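Apoptosis regulator CED-9 (Caenorhabditis elegans, PDB 1OHU) restrains programmed cell death through its Bcl-2-family domain by sequestering the caspase activator CED-4, which is released when EGL-1 binds. Local coordinates at residues N4-E8 with R152-D156; D19-H23 with M49-T54; F64-S68 with S109-V114; P98-L104 with R142-W147. The protein carries 3 engineered substitutions. One frame throughout, in Å; residues are numbered along the deposited sequence.

Overall arrangement
All four contacts join helices, or the loops beside them, of a single all-helical Bcl-2 domain. Contacts 3 and 4 share helix 101-118, contact 4 at its start and contact 3 further along. Contacts 2 and 3 both draw on helix 44-71, their centres about 13 Å apart, and are joined by a probable hydrogen bond from Ser109 OG to Gly53 O at 2.8 Å. Contacts 1 and 4, centres about 11 Å apart, meet where Ser153 N lies 2.9 Å from Tyr101 OH. Contact 1 joins the N-terminal loop to the start of helix 154-172 and spans the others in sequence; contact 2 closes before contacts 3 and 4, which interleave. The predicted BH4 and BH1 and inferred BH2 motifs are thereby packed into one compact unit.

Contact 1. Residues N4-E8 with R152-D156; sequences NDWEE and RSWDD
Trp6 sets its CB 3.3 Å from Trp154 NE1 and 3.5 Å from Trp154 CD1, while its ring carbon CZ3 lies 3.5 Å from Arg152 O. The CA atoms of the two tryptophans, 6.5 Å apart, fix the register. Residues 5-8 form a type I beta turn, closed by Glu8 N to Asp5 O at 3.1 Å; both Asp5 and Trp6 take chi1 p (70° and 58°). Asp5 thus sends OD2 to Trp154 N, a hydrogen bond of 3.3 Å with an angle of 137° at the hydrogen. Just before Trp154, Ser153 is the N-cap, with OG (chi1 63°) accepting a weak bond from Asp156 N at 3.3 Å. The N-terminal arm therefore meets the first turn of helix 154-172, whose opening residues belong to the inferred BH2 motif. Trp154, chi1 m, continues inward to stack with Phe16 of the predicted BH4 helix. Asp5 OD2 also lies 3.2 Å from Asp155 OD2, a close approach of like charges, and Asp5 OD1 is 3.3 Å from Ser153 CB.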
loop_
_atom_site.group_PDB
_atom_site.type_symbol
_atom_site.label_atom_id
_atom_site.label_comp_id
_atom_site.label_asym_id
_atom_site.label_seq_id
_atom_site.Cartn_x
_atom_site.Cartn_y
_atom_site.Cartn_z
ATOM N N ASN A 4 18.901 -6.414 7.806
ATOM C CA ASN A 4 18.398 -5.143 8.396
ATOM C C ASN A 4 18.609 -3.966 7.446
ATOM O O ASN A 4 19.437 -3.091 7.708
ATOM C CB ASN A 4 19.103 -4.876 9.716
ATOM N N ASP A 5 17.868 -3.950 6.340
ATOM C CA ASP A 5 17.972 -2.864 5.366
ATOM C C ASP A 5 16.687 -2.038 5.366
ATOM O O ASP A 5 16.680 -0.878 4.951
ATOM C CB ASP A 5 18.251 -3.419 3.962
ATOM C CG ASP A 5 17.065 -4.158 3.371
ATOM O OD1 ASP A 5 16.501 -5.039 4.054
ATOM O OD2 ASP A 5 16.705 -3.864 2.213
ATOM N N TRP A 6 15.600 -2.645 5.838
ATOM C CA TRP A 6 14.311 -1.964 5.919
ATOM C C TRP A 6 14.396 -0.952 7.056
ATOM O O TRP A 6 13.457 -0.192 7.315
ATOM C CB TRP A 6 13.190 -2.977 6.181
ATOM C CG TRP A 6 13.368 -3.789 7.433
ATOM C CD1 TRP A 6 13.061 -3.413 8.711
ATOM C CD2 TRP A 6 13.917 -5.110 7.524
ATOM N NE1 TRP A 6 13.385 -4.419 9.592
ATOM C CE2 TRP A 6 13.913 -5.471 8.890
ATOM C CE3 TRP A 6 14.416 -6.023 6.583
ATOM C CZ2 TRP A 6 14.386 -6.709 9.341
ATOM C CZ3 TRP A 6 14.885 -7.255 7.030
ATOM C CH2 TRP A 6 14.867 -7.585 8.399
ATOM N N GLU A 7 15.550 -0.953 7.721
ATOM C CA GLU A 7 15.824 -0.054 8.832
ATOM C C GLU A 7 16.408 1.271 8.348
ATOM O O GLU A 7 16.438 2.249 9.093
ATOM C CB GLU A 7 16.777 -0.734 9.819
ATOM C CG GLU A 7 16.100 -1.798 10.667
ATOM C CD GLU A 7 17.083 -2.658 11.434
ATOM O OE1 GLU A 7 18.036 -2.104 12.021
ATOM O OE2 GLU A 7 16.895 -3.893 11.459
ATOM N N GLU A 8 16.868 1.300 7.099
ATOM C CA GLU A 8 17.426 2.520 6.523
ATOM C C GLU A 8 16.333 3.578 6.513
ATOM O O GLU A 8 15.165 3.270 6.275
ATOM C CB GLU A 8 17.898 2.292 5.083
ATOM C CG GLU A 8 19.012 1.275 4.913
ATOM C CD GLU A 8 19.515 1.195 3.477
ATOM O OE1 GLU A 8 20.363 0.324 3.189
ATOM O OE2 GLU A 8 19.070 2.004 2.633
ATOM N N ARG A 152 13.325 -12.269 4.344
ATOM C CA ARG A 152 12.980 -11.321 3.288
ATOM C C ARG A 152 13.647 -9.967 3.516
ATOM O O ARG A 152 14.167 -9.689 4.599
ATOM C CB ARG A 152 11.457 -11.142 3.165
ATOM C CG ARG A 152 10.624 -11.891 4.189
ATOM C CD ARG A 152 9.447 -12.585 3.518
ATOM N NE ARG A 152 8.521 -13.153 4.491
ATOM C CZ ARG A 152 7.595 -14.064 4.204
ATOM N NH1 ARG A 152 7.474 -14.522 2.962
ATOM N NH2 ARG A 152 6.783 -14.512 5.158
ATOM N N SER A 153 13.640 -9.136 2.480
ATOM C CA SER A 153 14.242 -7.813 2.545
ATOM C C SER A 153 13.792 -7.008 1.333
ATOM O O SER A 153 13.084 -7.524 0.467
ATOM C CB SER A 153 15.771 -7.926 2.554
ATOM O OG SER A 153 16.253 -8.512 1.356
ATOM N N TRP A 154 14.199 -5.744 1.274
ATOM C CA TRP A 154 13.833 -4.884 0.157
ATOM C C TRP A 154 14.613 -5.225 -1.106
ATOM O O TRP A 154 14.122 -5.024 -2.217
ATOM C CB TRP A 154 14.047 -3.414 0.523
ATOM C CG TRP A 154 12.984 -2.873 1.433
ATOM C CD1 TRP A 154 13.140 -2.457 2.722
ATOM C CD2 TRP A 154 11.592 -2.712 1.125
ATOM N NE1 TRP A 154 11.933 -2.049 3.238
ATOM C CE2 TRP A 154 10.966 -2.194 2.279
ATOM C CE3 TRP A 154 10.812 -2.956 -0.016
ATOM C CZ2 TRP A 154 9.593 -1.915 2.328
ATOM C CZ3 TRP A 154 9.444 -2.679 0.034
ATOM C CH2 TRP A 154 8.852 -2.164 1.198
ATOM N N ASP A 155 15.829 -5.734 -0.935
ATOM C CA ASP A 155 16.667 -6.109 -2.068
ATOM C C ASP A 155 16.031 -7.321 -2.723
ATOM O O ASP A 155 15.840 -7.367 -3.939
ATOM C CB ASP A 155 18.071 -6.452 -1.582
ATOM C CG ASP A 155 18.695 -5.323 -0.789
ATOM O OD1 ASP A 155 19.006 -4.273 -1.395
ATOM O OD2 ASP A 155 18.864 -5.481 0.442
ATOM N N ASP A 156 15.700 -8.304 -1.895
ATOM C CA ASP A 156 15.059 -9.523 -2.364
ATOM C C ASP A 156 13.739 -9.112 -3.024
ATOM O O ASP A 156 13.271 -9.750 -3.968
ATOM C CB ASP A 156 14.799 -10.447 -1.174
ATOM C CG ASP A 156 14.549 -11.875 -1.589
ATOM O OD1 ASP A 156 13.556 -12.130 -2.302
ATOM O OD2 ASP A 156 15.353 -12.747 -1.200
#

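Contact 2. Residues D19-H23 with M49-T54; sequences DYFTH and MRVMGT
Asp19 begins the helical segment 19-23, which crosses helical segment 49-54 at -60° with axes 10.1 Å apart; the nearest CA atoms, Tyr20 and Arg50, are 6.0 Å apart. With chi1 t, Asp19 receives a two-pronged salt bridge from the extended Arg50 (chi1 m, then t, t): NE to OD1 and NH2 to OD2, each 2.8 Å. Tyr20, also t, slides its ring past the second helix, with CE1 3.6 Å from Met49 O and OH 3.2 Å from Gly53 C; water 1 donates to Tyr20 OH at 3.2 Å and Thr54 OG1 at 2.9 Å. An ideal CB on Gly53 would fall 2.4 Å from Tyr20 CE1, so the close fit depends on its absence. One turn after Asp19, His23 (chi1 t) presents a ring face to Arg50 CD, a CH-pi contact 4.0 Å from the centroid. Where the predicted BH4 helix packs on helix 44-71 of the Bcl-2 fold, Arg50 thus combines electrostatic and dispersive attraction.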
loop_
_atom_site.group_PDB
_atom_site.type_symbol
_atom_site.label_atom_id
_atom_site.label_comp_id
_atom_site.label_asym_id
_atom_site.label_seq_id
_atom_site.Cartn_x
_atom_site.Cartn_y
_atom_site.Cartn_z
ATOM N N ASP A 19 3.979 7.755 -0.902
ATOM C CA ASP A 19 4.194 7.810 -2.338
ATOM C C ASP A 19 3.148 7.029 -3.102
ATOM O O ASP A 19 2.748 7.430 -4.195
ATOM C CB ASP A 19 5.580 7.279 -2.702
ATOM C CG ASP A 19 5.855 7.377 -4.192
ATOM O OD1 ASP A 19 5.583 6.399 -4.923
ATOM O OD2 ASP A 19 6.319 8.448 -4.637
ATOM N N TYR A 20 2.710 5.904 -2.548
ATOM C CA TYR A 20 1.719 5.109 -3.253
ATOM C C TYR A 20 0.339 5.767 -3.166
ATOM O O TYR A 20 -0.390 5.829 -4.160
ATOM C CB TYR A 20 1.648 3.684 -2.709
ATOM C CG TYR A 20 0.774 2.814 -3.589
ATOM C CD1 TYR A 20 1.231 2.367 -4.826
ATOM C CD2 TYR A 20 -0.544 2.531 -3.235
ATOM C CE1 TYR A 20 0.397 1.667 -5.696
ATOM C CE2 TYR A 20 -1.386 1.833 -4.094
ATOM C CZ TYR A 20 -0.908 1.408 -5.328
ATOM O OH TYR A 20 -1.741 0.764 -6.206
ATOM N N PHE A 21 -0.015 6.258 -1.982
ATOM C CA PHE A 21 -1.298 6.926 -1.794
ATOM C C PHE A 21 -1.374 8.101 -2.769
ATOM O O PHE A 21 -2.338 8.244 -3.514
ATOM C CB PHE A 21 -1.428 7.429 -0.348
ATOM C CG PHE A 21 -1.981 6.400 0.625
ATOM C CD1 PHE A 21 -1.598 5.062 0.552
ATOM C CD2 PHE A 21 -2.850 6.789 1.651
ATOM C CE1 PHE A 21 -2.068 4.126 1.483
ATOM C CE2 PHE A 21 -3.324 5.865 2.584
ATOM C CZ PHE A 21 -2.930 4.528 2.499
ATOM N N THR A 22 -0.341 8.933 -2.770
ATOM C CA THR A 22 -0.292 10.089 -3.660
ATOM C C THR A 22 -0.488 9.687 -5.128
ATOM O O THR A 22 -1.267 10.304 -5.856
ATOM C CB THR A 22 1.052 10.813 -3.511
ATOM O OG1 THR A 22 1.219 11.217 -2.149
ATOM C CG2 THR A 22 1.108 12.026 -4.404
ATOM N N HIS A 23 0.218 8.643 -5.549
ATOM C CA HIS A 23 0.147 8.152 -6.917
ATOM C C HIS A 23 -1.216 7.560 -7.270
ATOM O O HIS A 23 -1.767 7.840 -8.337
ATOM C CB HIS A 23 1.233 7.102 -7.144
ATOM C CG HIS A 23 1.084 6.353 -8.429
ATOM N ND1 HIS A 23 1.310 6.933 -9.660
ATOM C CD2 HIS A 23 0.684 5.083 -8.676
ATOM C CE1 HIS A 23 1.056 6.050 -10.610
ATOM N NE2 HIS A 23 0.673 4.921 -10.040
HETATM N N MSE A 49 6.972 -0.071 -6.245
HETATM C CA MSE A 49 5.781 -0.344 -5.447
HETATM C C MSE A 49 4.544 0.172 -6.170
HETATM O O MSE A 49 3.439 -0.327 -5.952
HETATM C CB MSE A 49 5.889 0.313 -4.066
HETATM C CG MSE A 49 4.686 0.081 -3.158
HETATM SE SE MSE A 49 4.322 -1.780 -2.791
HETATM C CE MSE A 49 5.690 -2.113 -1.470
ATOM N N ARG A 50 4.733 1.166 -7.035
ATOM C CA ARG A 50 3.624 1.727 -7.799
ATOM C C ARG A 50 3.131 0.707 -8.805
ATOM O O ARG A 50 1.929 0.558 -9.011
ATOM C CB ARG A 50 4.048 2.987 -8.550
ATOM C CG ARG A 50 4.439 4.159 -7.670
ATOM C CD ARG A 50 4.815 5.368 -8.524
ATOM N NE ARG A 50 5.375 6.450 -7.727
ATOM C CZ ARG A 50 5.746 7.628 -8.219
ATOM N NH1 ARG A 50 5.618 7.876 -9.513
ATOM N NH2 ARG A 50 6.239 8.560 -7.415
ATOM N N VAL A 51 4.068 0.010 -9.442
ATOM C CA VAL A 51 3.718 -1.001 -10.431
ATOM C C VAL A 51 3.079 -2.195 -9.748
ATOM O O VAL A 51 2.032 -2.677 -10.170
ATOM C CB VAL A 51 4.961 -1.494 -11.205
ATOM C CG1 VAL A 51 4.575 -2.635 -12.139
ATOM C CG2 VAL A 51 5.570 -0.346 -11.995
HETATM N N MSE A 52 3.723 -2.668 -8.691
HETATM C CA MSE A 52 3.234 -3.813 -7.942
HETATM C C MSE A 52 1.819 -3.591 -7.407
HETATM O O MSE A 52 1.002 -4.517 -7.393
HETATM C CB MSE A 52 4.196 -4.122 -6.797
HETATM C CG MSE A 52 5.584 -4.553 -7.274
HETATM SE SE MSE A 52 5.565 -6.267 -8.196
HETATM C CE MSE A 52 6.455 -7.299 -6.843
ATOM N N GLY A 53 1.537 -2.364 -6.974
ATOM C CA GLY A 53 0.218 -2.043 -6.455
ATOM C C GLY A 53 -0.818 -2.012 -7.562
ATOM O O GLY A 53 -1.944 -2.478 -7.387
ATOM N N THR A 54 -0.439 -1.453 -8.707
ATOM C CA THR A 54 -1.332 -1.380 -9.853
ATOM C C THR A 54 -1.660 -2.791 -10.321
ATOM O O THR A 54 -2.813 -3.111 -10.601
ATOM C CB THR A 54 -0.686 -0.618 -11.015
ATOM O OG1 THR A 54 -0.279 0.674 -10.559
ATOM C CG2 THR A 54 -1.671 -0.446 -12.155
HETATM O O HOH W 1 -1.904 2.489 -8.910
#

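Contact 3. Residues F64-S68 with S109-V114; sequences FETFS and SFGGFV. Engineered in segment 64-68: Ser68 (natural residue Cys).
An aromatic cluster of Phe64, Phe110 and Phe113 fills the crossing of helices 44-71 and 101-118 in the Bcl-2 core, the latter helix contributing residues of the predicted BH1 motif. Both segments are helical throughout; their axes approach to 10.3 Å and cross at -68°, with CA atoms 6.6 Å apart for Phe64 and Phe110 and 5.9 Å apart for Ser68 and Val114. Phe64, at chi1 -96°, packs against both Phe110 and Phe113 of the other helix, each at chi1 t. The edge of Phe110 points at its face, centroids 5.2 Å apart and planes at 69°, and Phe110 CB makes an off-centre CH-pi contact 4.1 Å from the Phe64 centroid. Phe113 meets Phe64 obliquely, centroids 5.5 Å apart and planes at 50°, while Phe64 CB sits over the Phe113 face, 4.1 Å from its centroid. One turn on, Phe67 CB reaches Phe110 CZ at 3.5 Å, and the engineered Ser68 places CB 3.8 Å from Val114 CG2 and OG 3.6 Å from Phe113 CE2. At the margin Glu65 OE2 touches Phe113 CZ at 3.1 Å, and Glu65 OE1 forms a salt bridge with Lys117; Ser109 OG, 3.5 Å from Phe64 CE2, bonds to Gly53 O. With no hydrogen bond between the segments, their cohesion rests on aromatic and aliphatic packing.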
loop_
_atom_site.group_PDB
_atom_site.type_symbol
_atom_site.label_atom_id
_atom_site.label_comp_id
_atom_site.label_asym_id
_atom_site.label_seq_id
_atom_site.Cartn_x
_atom_site.Cartn_y
_atom_site.Cartn_z
ATOM N N PHE A 64 -11.302 -6.126 -3.632
ATOM C CA PHE A 64 -10.968 -4.800 -3.138
ATOM C C PHE A 64 -12.231 -3.977 -2.951
ATOM O O PHE A 64 -12.353 -3.240 -1.979
ATOM C CB PHE A 64 -10.013 -4.095 -4.100
ATOM C CG PHE A 64 -8.565 -4.219 -3.713
ATOM C CD1 PHE A 64 -8.125 -5.300 -2.953
ATOM C CD2 PHE A 64 -7.640 -3.252 -4.105
ATOM C CE1 PHE A 64 -6.783 -5.414 -2.583
ATOM C CE2 PHE A 64 -6.294 -3.356 -3.743
ATOM C CZ PHE A 64 -5.866 -4.437 -2.980
ATOM N N GLU A 65 -13.180 -4.109 -3.873
ATOM C CA GLU A 65 -14.424 -3.354 -3.763
ATOM C C GLU A 65 -15.143 -3.733 -2.473
ATOM O O GLU A 65 -15.655 -2.866 -1.753
ATOM C CB GLU A 65 -15.339 -3.625 -4.965
ATOM C CG GLU A 65 -14.902 -2.978 -6.284
ATOM C CD GLU A 65 -14.731 -1.456 -6.201
ATOM O OE1 GLU A 65 -15.379 -0.807 -5.349
ATOM O OE2 GLU A 65 -13.954 -0.897 -7.007
ATOM N N THR A 66 -15.162 -5.031 -2.180
ATOM C CA THR A 66 -15.816 -5.548 -0.979
ATOM C C THR A 66 -15.174 -5.048 0.308
ATOM O O THR A 66 -15.855 -4.525 1.188
ATOM C CB THR A 66 -15.791 -7.088 -0.954
ATOM O OG1 THR A 66 -16.626 -7.591 -2.003
ATOM C CG2 THR A 66 -16.284 -7.615 0.394
ATOM N N PHE A 67 -13.862 -5.210 0.411
ATOM C CA PHE A 67 -13.143 -4.782 1.602
ATOM C C PHE A 67 -13.268 -3.285 1.880
ATOM O O PHE A 67 -13.364 -2.870 3.030
ATOM C CB PHE A 67 -11.661 -5.165 1.491
ATOM C CG PHE A 67 -11.412 -6.656 1.426
ATOM C CD1 PHE A 67 -12.250 -7.551 2.088
ATOM C CD2 PHE A 67 -10.319 -7.160 0.729
ATOM C CE1 PHE A 67 -12.006 -8.925 2.057
ATOM C CE2 PHE A 67 -10.064 -8.532 0.691
ATOM C CZ PHE A 67 -10.910 -9.417 1.357
ATOM N N SER A 68 -13.264 -2.465 0.836
ATOM C CA SER A 68 -13.367 -1.034 1.055
ATOM C C SER A 68 -14.788 -0.685 1.488
ATOM O O SER A 68 -14.998 0.247 2.263
ATOM C CB SER A 68 -12.955 -0.260 -0.204
ATOM O OG SER A 68 -13.822 -0.522 -1.284
ATOM N N SER A 109 -1.486 -1.441 -1.685
ATOM C CA SER A 109 -2.374 -1.330 -2.832
ATOM C C SER A 109 -3.801 -1.030 -2.370
ATOM O O SER A 109 -4.463 -0.130 -2.896
ATOM C CB SER A 109 -2.367 -2.630 -3.645
ATOM O OG SER A 109 -3.123 -2.475 -4.838
ATOM N N PHE A 110 -4.269 -1.790 -1.387
ATOM C CA PHE A 110 -5.615 -1.610 -0.857
ATOM C C PHE A 110 -5.765 -0.236 -0.213
ATOM O O PHE A 110 -6.788 0.419 -0.373
ATOM C CB PHE A 110 -5.928 -2.688 0.176
ATOM C CG PHE A 110 -7.297 -2.557 0.780
ATOM C CD1 PHE A 110 -8.429 -2.618 -0.026
ATOM C CD2 PHE A 110 -7.453 -2.330 2.145
ATOM C CE1 PHE A 110 -9.704 -2.446 0.519
ATOM C CE2 PHE A 110 -8.717 -2.158 2.699
ATOM C CZ PHE A 110 -9.846 -2.214 1.885
ATOM N N GLY A 111 -4.740 0.183 0.526
ATOM C CA GLY A 111 -4.769 1.480 1.182
ATOM C C GLY A 111 -4.901 2.575 0.145
ATOM O O GLY A 111 -5.739 3.465 0.276
ATOM N N GLY A 112 -4.077 2.501 -0.896
ATOM C CA GLY A 112 -4.142 3.503 -1.946
ATOM C C GLY A 112 -5.506 3.498 -2.611
ATOM O O GLY A 112 -6.062 4.543 -2.917
ATOM N N PHE A 113 -6.034 2.301 -2.835
ATOM C CA PHE A 113 -7.334 2.106 -3.463
ATOM C C PHE A 113 -8.453 2.787 -2.671
ATOM O O PHE A 113 -9.269 3.517 -3.230
ATOM C CB PHE A 113 -7.634 0.606 -3.567
ATOM C CG PHE A 113 -8.989 0.293 -4.142
ATOM C CD1 PHE A 113 -9.222 0.401 -5.507
ATOM C CD2 PHE A 113 -10.033 -0.119 -3.315
ATOM C CE1 PHE A 113 -10.476 0.102 -6.043
ATOM C CE2 PHE A 113 -11.285 -0.419 -3.839
ATOM C CZ PHE A 113 -11.507 -0.308 -5.210
ATOM N N VAL A 114 -8.490 2.529 -1.368
ATOM C CA VAL A 114 -9.509 3.113 -0.499
ATOM C C VAL A 114 -9.337 4.630 -0.372
ATOM O O VAL A 114 -10.309 5.376 -0.387
ATOM C CB VAL A 114 -9.452 2.494 0.907
ATOM C CG1 VAL A 114 -10.606 3.021 1.747
ATOM C CG2 VAL A 114 -9.521 0.981 0.803
#

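Contact 4. Residues P98-L104 with R142-W147; sequences PMSYGRL and RIRNNW
Selenomethionine Met99 (chi1 t, chi2 p) forms the apolar centre, with CG 3.4 Å from Ile143 CG1 and CE 3.3 Å from Arg142 CB; Met99 and Arg142 hold the nearest CA pair, at 5.5 Å. Leu104 CD2 extends the centre to Trp147 CZ2 at 3.8 Å. The Trp147 indole, chi1 -94°, takes the edge of Tyr101 (chi1 m) toward its face in an offset edge-to-face pair: centroids of the Tyr101 ring and the six-membered ring are 5.6 Å apart, with planes at 69°. Tyr101 OH is hydrogen-bonded to Ser153 N. Residues 98-100 are loop (Met99 -145°/70°, Ser100 -76°/169°); Ser100, N-cap of helix 101-118, accepts at OG from Arg103 N at 3.3 Å. Residues 142-144 are helical, on helix 128-144. Across the contact Trp147 NE1 donates to Met99 O at 2.7 Å (153°); Arg103 NH1 to Pro98 O, 2.6 Å, is internal to 98-104. Residues of predicted BH1 and inferred BH2 meet here, and the indole bond satisfies a backbone carbonyl preceding the helix.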
loop_
_atom_site.group_PDB
_atom_site.type_symbol
_atom_site.label_atom_id
_atom_site.label_comp_id
_atom_site.label_asym_id
_atom_site.label_seq_id
_atom_site.Cartn_x
_atom_site.Cartn_y
_atom_site.Cartn_z
ATOM N N PRO A 98 3.517 -12.426 10.156
ATOM C CA PRO A 98 3.247 -12.731 8.746
ATOM C C PRO A 98 3.212 -11.476 7.875
ATOM O O PRO A 98 2.224 -10.743 7.866
ATOM C CB PRO A 98 1.896 -13.438 8.805
ATOM C CG PRO A 98 1.212 -12.732 9.943
ATOM C CD PRO A 98 2.316 -12.643 10.983
HETATM N N MSE A 99 4.297 -11.228 7.148
HETATM C CA MSE A 99 4.370 -10.061 6.275
HETATM C C MSE A 99 5.150 -10.368 5.006
HETATM O O MSE A 99 6.265 -9.884 4.820
HETATM C CB MSE A 99 5.015 -8.878 7.009
HETATM C CG MSE A 99 5.074 -7.578 6.197
HETATM SE SE MSE A 99 3.363 -7.028 5.443
HETATM C CE MSE A 99 2.519 -6.378 7.057
ATOM N N SER A 100 4.556 -11.181 4.139
ATOM C CA SER A 100 5.186 -11.544 2.880
ATOM C C SER A 100 5.059 -10.370 1.920
ATOM O O SER A 100 4.326 -9.417 2.192
ATOM C CB SER A 100 4.502 -12.771 2.277
ATOM O OG SER A 100 3.164 -12.485 1.902
ATOM N N TYR A 101 5.772 -10.436 0.801
ATOM C CA TYR A 101 5.718 -9.372 -0.197
ATOM C C TYR A 101 4.295 -9.253 -0.729
ATOM O O TYR A 101 3.832 -8.164 -1.061
ATOM C CB TYR A 101 6.681 -9.681 -1.345
ATOM C CG TYR A 101 8.120 -9.838 -0.906
ATOM C CD1 TYR A 101 8.811 -8.776 -0.320
ATOM C CD2 TYR A 101 8.788 -11.049 -1.067
ATOM C CE1 TYR A 101 10.137 -8.918 0.095
ATOM C CE2 TYR A 101 10.113 -11.204 -0.657
ATOM C CZ TYR A 101 10.781 -10.136 -0.076
ATOM O OH TYR A 101 12.088 -10.288 0.332
ATOM N N GLY A 102 3.604 -10.385 -0.805
ATOM C CA GLY A 102 2.239 -10.389 -1.291
ATOM C C GLY A 102 1.307 -9.625 -0.373
ATOM O O GLY A 102 0.481 -8.843 -0.835
ATOM N N ARG A 103 1.434 -9.852 0.930
ATOM C CA ARG A 103 0.590 -9.165 1.895
ATOM C C ARG A 103 1.012 -7.696 1.954
ATOM O O ARG A 103 0.175 -6.802 2.099
ATOM C CB ARG A 103 0.724 -9.803 3.284
ATOM C CG ARG A 103 -0.392 -9.407 4.247
ATOM C CD ARG A 103 -0.149 -9.902 5.666
ATOM N NE ARG A 103 -1.326 -9.695 6.510
ATOM C CZ ARG A 103 -1.356 -9.863 7.831
ATOM N NH1 ARG A 103 -0.265 -10.242 8.486
ATOM N NH2 ARG A 103 -2.486 -9.660 8.499
ATOM N N LEU A 104 2.314 -7.460 1.831
ATOM C CA LEU A 104 2.860 -6.110 1.866
ATOM C C LEU A 104 2.254 -5.269 0.749
ATOM O O LEU A 104 1.657 -4.220 0.990
ATOM C CB LEU A 104 4.380 -6.166 1.703
ATOM C CG LEU A 104 5.133 -4.847 1.520
ATOM C CD1 LEU A 104 4.941 -3.960 2.734
ATOM C CD2 LEU A 104 6.607 -5.145 1.300
ATOM N N ARG A 142 4.670 -6.010 11.723
ATOM C CA ARG A 142 4.837 -7.269 11.012
ATOM C C ARG A 142 6.210 -7.420 10.362
ATOM O O ARG A 142 6.782 -8.506 10.377
ATOM C CB ARG A 142 3.759 -7.411 9.938
ATOM C CG ARG A 142 2.331 -7.150 10.419
ATOM C CD ARG A 142 1.884 -8.176 11.422
ATOM N NE ARG A 142 0.530 -7.944 11.925
ATOM C CZ ARG A 142 0.105 -6.805 12.463
ATOM N NH1 ARG A 142 -1.142 -6.705 12.901
ATOM N NH2 ARG A 142 0.913 -5.758 12.546
ATOM N N ILE A 143 6.742 -6.346 9.787
ATOM C CA ILE A 143 8.048 -6.439 9.139
ATOM C C ILE A 143 9.187 -6.580 10.140
ATOM O O ILE A 143 9.902 -7.582 10.145
ATOM C CB ILE A 143 8.348 -5.209 8.250
ATOM C CG1 ILE A 143 7.439 -5.207 7.019
ATOM C CG2 ILE A 143 9.807 -5.230 7.810
ATOM C CD1 ILE A 143 7.763 -4.107 6.012
ATOM N N ARG A 144 9.346 -5.561 10.978
ATOM C CA ARG A 144 10.399 -5.523 11.982
ATOM C C ARG A 144 10.667 -6.866 12.651
ATOM O O ARG A 144 11.798 -7.352 12.649
ATOM C CB ARG A 144 10.058 -4.478 13.039
ATOM N N ASN A 145 9.623 -7.468 13.206
ATOM C CA ASN A 145 9.762 -8.734 13.910
ATOM C C ASN A 145 9.554 -10.001 13.081
ATOM O O ASN A 145 9.651 -11.104 13.615
ATOM C CB ASN A 145 8.819 -8.745 15.109
ATOM N N ASN A 146 9.292 -9.870 11.784
ATOM C CA ASN A 146 9.054 -11.063 10.977
ATOM C C ASN A 146 9.882 -11.204 9.699
ATOM O O ASN A 146 9.872 -12.264 9.068
ATOM C CB ASN A 146 7.570 -11.147 10.618
ATOM C CG ASN A 146 7.116 -12.562 10.347
ATOM O OD1 ASN A 146 6.026 -12.786 9.825
ATOM N ND2 ASN A 146 7.948 -13.532 10.715
ATOM N N TRP A 147 10.598 -10.153 9.313
ATOM C CA TRP A 147 11.397 -10.204 8.094
ATOM C C TRP A 147 12.777 -10.832 8.247
ATOM O O TRP A 147 13.231 -11.558 7.360
ATOM C CB TRP A 147 11.517 -8.800 7.494
ATOM C CG TRP A 147 10.463 -8.524 6.456
ATOM C CD1 TRP A 147 9.189 -9.022 6.428
ATOM C CD2 TRP A 147 10.591 -7.684 5.302
ATOM N NE1 TRP A 147 8.518 -8.548 5.327
ATOM C CE2 TRP A 147 9.354 -7.724 4.619
ATOM C CE3 TRP A 147 11.629 -6.901 4.778
ATOM C CZ2 TRP A 147 9.127 -7.009 3.436
ATOM C CZ3 TRP A 147 11.402 -6.189 3.601
ATOM C CH2 TRP A 147 10.160 -6.250 2.945
#